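Local coordinates for protein putative arylalkylamine N-Acetyltransferase 7 (Aedes aegypti, PDB 4FD7) that probably transfers an acetyl group from acetyl-CoA to an amine substrate as a GNAT-family N-acetyltransferase, at residues A[59-64]-A[223-228]. Sequence-based numbering, arbitrary orientation.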
ATOM      1  N   ASN A  59      -0.067 -12.631   1.908  1.00 16.78           N
ATOM      2  CA  ASN A  59      -1.192 -12.972   2.768  1.00 16.87           C
ATOM      3  C   ASN A  59      -1.752 -14.337   2.404  1.00 15.76           C
ATOM      4  O   ASN A  59      -1.972 -15.185   3.273  1.00 16.64           O
ATOM      5  CB  ASN A  59      -2.298 -11.911   2.666  1.00 14.80           C
ATOM      6  CG  ASN A  59      -1.845 -10.553   3.139  1.00 17.20           C
ATOM      7  OD1 ASN A  59      -0.836 -10.422   3.833  1.00 15.56           O
ATOM      8  ND2 ASN A  59      -2.598  -9.521   2.767  1.00 19.96           N
ATOM      9  N   GLN A  60      -1.968 -14.543   1.115  1.00 16.08           N
ATOM     10  CA  GLN A  60      -2.500 -15.808   0.621  1.00 18.46           C
ATOM     11  C   GLN A  60      -1.566 -16.969   0.946  1.00 16.77           C
ATOM     12  O   GLN A  60      -2.018 -18.053   1.318  1.00 16.16           O
ATOM     13  CB  GLN A  60      -2.726 -15.709  -0.894  1.00 19.91           C
ATOM     14  CG  GLN A  60      -4.072 -16.242  -1.394  1.00 23.44           C
ATOM     15  CD  GLN A  60      -4.370 -15.790  -2.819  1.00 23.39           C
ATOM     16  OE1 GLN A  60      -3.475 -15.736  -3.668  1.00 28.17           O
ATOM     17  NE2 GLN A  60      -5.619 -15.420  -3.075  1.00 25.41           N
ATOM     18  N   ALA A  61      -0.263 -16.750   0.801  1.00 15.53           N
ATOM     19  CA  ALA A  61       0.702 -17.819   1.073  1.00 13.90           C
ATOM     20  C   ALA A  61       0.726 -18.155   2.562  1.00 14.46           C
ATOM     21  O   ALA A  61       1.018 -19.290   2.943  1.00 14.68           O
ATOM     22  CB  ALA A  61       2.096 -17.443   0.586  1.00 15.52           C
ATOM     23  N   LYS A  62       0.426 -17.178   3.410  1.00 12.58           N
ATOM     24  CA  LYS A  62       0.389 -17.436   4.851  1.00 14.93           C
ATOM     25  C   LYS A  62      -0.994 -17.835   5.365  1.00 16.06           C
ATOM     26  O   LYS A  62      -1.137 -18.184   6.547  1.00 16.14           O
ATOM     27  CB  LYS A  62       0.891 -16.218   5.646  1.00 15.62           C
ATOM     28  CG  LYS A  62       2.361 -15.893   5.446  1.00 15.37           C
ATOM     29  CD  LYS A  62       3.208 -17.129   5.658  1.00 16.62           C
ATOM     30  CE  LYS A  62       4.202 -16.927   6.765  1.00 19.28           C
ATOM     31  NZ  LYS A  62       4.952 -18.201   6.951  1.00 21.48           N
ATOM     32  N   GLY A  63      -2.008 -17.786   4.501  1.00 13.70           N
ATOM     33  CA  GLY A  63      -3.359 -18.123   4.933  1.00 14.42           C
ATOM     34  C   GLY A  63      -3.961 -17.066   5.839  1.00 16.18           C
ATOM     35  O   GLY A  63      -4.854 -17.350   6.621  1.00 15.19           O
ATOM     36  N   LEU A  64      -3.449 -15.853   5.756  1.00 15.36           N
ATOM     37  CA  LEU A  64      -3.889 -14.769   6.599  1.00 14.68           C
ATOM     38  C   LEU A  64      -5.409 -14.535   6.713  1.00 14.49           C
ATOM     39  O   LEU A  64      -5.883 -14.260   7.775  1.00 15.23           O
ATOM     40  CB  LEU A  64      -3.191 -13.469   6.167  1.00 15.76           C
ATOM     41  CG  LEU A  64      -3.424 -12.214   6.999  1.00 18.23           C
ATOM     42  CD1 LEU A  64      -4.055 -12.584   8.293  1.00 17.79           C
ATOM     43  CD2 LEU A  64      -2.125 -11.509   7.255  1.00 20.87           C
ATOM     44  N   PRO A 223       4.868 -20.386   1.316  1.00 17.08           N
ATOM     45  CA  PRO A 223       4.537 -21.565   0.518  1.00 20.02           C
ATOM     46  C   PRO A 223       3.867 -21.195  -0.797  1.00 18.89           C
ATOM     47  O   PRO A 223       2.795 -20.567  -0.789  1.00 19.19           O
ATOM     48  CB  PRO A 223       3.541 -22.319   1.402  1.00 19.46           C
ATOM     49  CG  PRO A 223       3.810 -21.842   2.806  1.00 17.40           C
ATOM     50  CD  PRO A 223       4.206 -20.402   2.632  1.00 17.43           C
ATOM     51  N   GLY A 224       4.505 -21.550  -1.903  1.00 17.71           N
ATOM     52  CA  GLY A 224       3.865 -21.466  -3.201  1.00 19.62           C
ATOM     53  C   GLY A 224       4.239 -20.248  -4.024  1.00 19.48           C
ATOM     54  O   GLY A 224       3.882 -20.165  -5.206  1.00 19.70           O
ATOM     55  N   ILE A 225       4.939 -19.300  -3.406  1.00 19.26           N
ATOM     56  CA  ILE A 225       5.383 -18.095  -4.115  1.00 18.16           C
ATOM     57  C   ILE A 225       6.890 -17.909  -3.964  1.00 18.59           C
ATOM     58  O   ILE A 225       7.405 -16.797  -4.060  1.00 17.82           O
ATOM     59  CB  ILE A 225       4.640 -16.823  -3.626  1.00 17.96           C
ATOM     60  CG1 ILE A 225       4.969 -16.527  -2.162  1.00 16.41           C
ATOM     61  CG2 ILE A 225       3.138 -16.970  -3.839  1.00 17.38           C
ATOM     62  CD1 ILE A 225       4.526 -15.142  -1.691  1.00 17.38           C
ATOM     63  N   GLU A 226       7.595 -19.011  -3.729  1.00 17.40           N
ATOM     64  CA  GLU A 226       9.021 -18.957  -3.432  1.00 18.10           C
ATOM     65  C   GLU A 226       9.875 -18.333  -4.555  1.00 19.46           C
ATOM     66  O   GLU A 226      10.904 -17.706  -4.287  1.00 17.64           O
ATOM     67  CB  GLU A 226       9.540 -20.357  -3.074  1.00 19.90           C
ATOM     68  CG  GLU A 226       8.884 -20.981  -1.846  1.00 19.59           C
ATOM     69  CD  GLU A 226       7.703 -21.874  -2.182  1.00 22.74           C
ATOM     70  OE1 GLU A 226       7.210 -21.826  -3.341  1.00 20.62           O
ATOM     71  OE2 GLU A 226       7.265 -22.630  -1.276  1.00 21.14           O
ATOM     72  N   GLU A 227       9.458 -18.498  -5.806  1.00 18.91           N
ATOM     73  CA  GLU A 227      10.217 -17.903  -6.909  1.00 22.66           C
ATOM     74  C   GLU A 227       9.780 -16.475  -7.281  1.00 20.40           C
ATOM     75  O   GLU A 227      10.427 -15.821  -8.105  1.00 22.76           O
ATOM     76  CB  GLU A 227      10.180 -18.806  -8.148  1.00 24.37           C
ATOM     77  CG  GLU A 227       8.817 -18.926  -8.780  1.00 27.06           C
ATOM     78  CD  GLU A 227       8.748 -20.030  -9.835  1.00 30.64           C
ATOM     79  OE1 GLU A 227       9.596 -20.949  -9.814  1.00 30.01           O
ATOM     80  OE2 GLU A 227       7.833 -19.974 -10.682  1.00 33.33           O
ATOM     81  N   ASN A 228       8.694 -15.989  -6.690  1.00 18.70           N
ATOM     82  CA  ASN A 228       8.263 -14.617  -6.962  1.00 19.02           C
ATOM     83  C   ASN A 228       9.191 -13.610  -6.294  1.00 19.83           C
ATOM     84  O   ASN A 228       9.827 -13.910  -5.280  1.00 17.39           O
ATOM     85  CB  ASN A 228       6.817 -14.383  -6.496  1.00 19.77           C
ATOM     86  CG  ASN A 228       5.793 -15.093  -7.367  1.00 22.67           C
ATOM     87  OD1 ASN A 228       5.229 -16.115  -6.976  1.00 23.66           O
ATOM     88  ND2 ASN A 228       5.550 -14.552  -8.556  1.00 29.78           N
TER
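Ala61 presents its methyl group to the loop segment 223-228, and two residues of that segment close on it. Its CB lies 4.0 Å from CD1 of Ile225 and almost as near to CG1, so the CG1-CD1 edge of the isoleucine runs alongside the methyl. A chi1 of 65° tucks CG1 in between the two main-chain branches of Ile225, and chi2 of 167° keeps the arm extended. The proline meets the helix differently, setting the CD corner of its ring against the backbone, where Ala61 O lies 3.4 Å from Pro223 CD. Pro223 O in turn comes to 3.5 Å of Ala61 CB. No hydrogen bond joins the two segments, so the direct contact is chiefly apolar.

Each side is shaped by its own bonds. In the loop, Gly224 N donates to Glu226 OE2 (3.0 Å), which it meets from above the carboxylate plane, 50° out of it; a type I turn follows, with Asn228 N bonded to Ile225 O. Lys62 NZ bonds to Asn221 O, two residues before Pro223 in the same loop, and makes a cation-pi contact with Tyr222, adding a polar tie beside the apolar one. Ile225 also packs on Leu57 and Tyr210, linking helices 57-62 and 210-216. On the helix side, Gly63 takes a positive phi, Leu64 N bonds back to Asn59 O at 3.0 Å, and Gly63 N bonds weakly to Gln60 O. This is a Schellman motif ending helix 57-62, whose last turn packs through Ala61 against the loop leading into strand 229-236 of the GNAT fold.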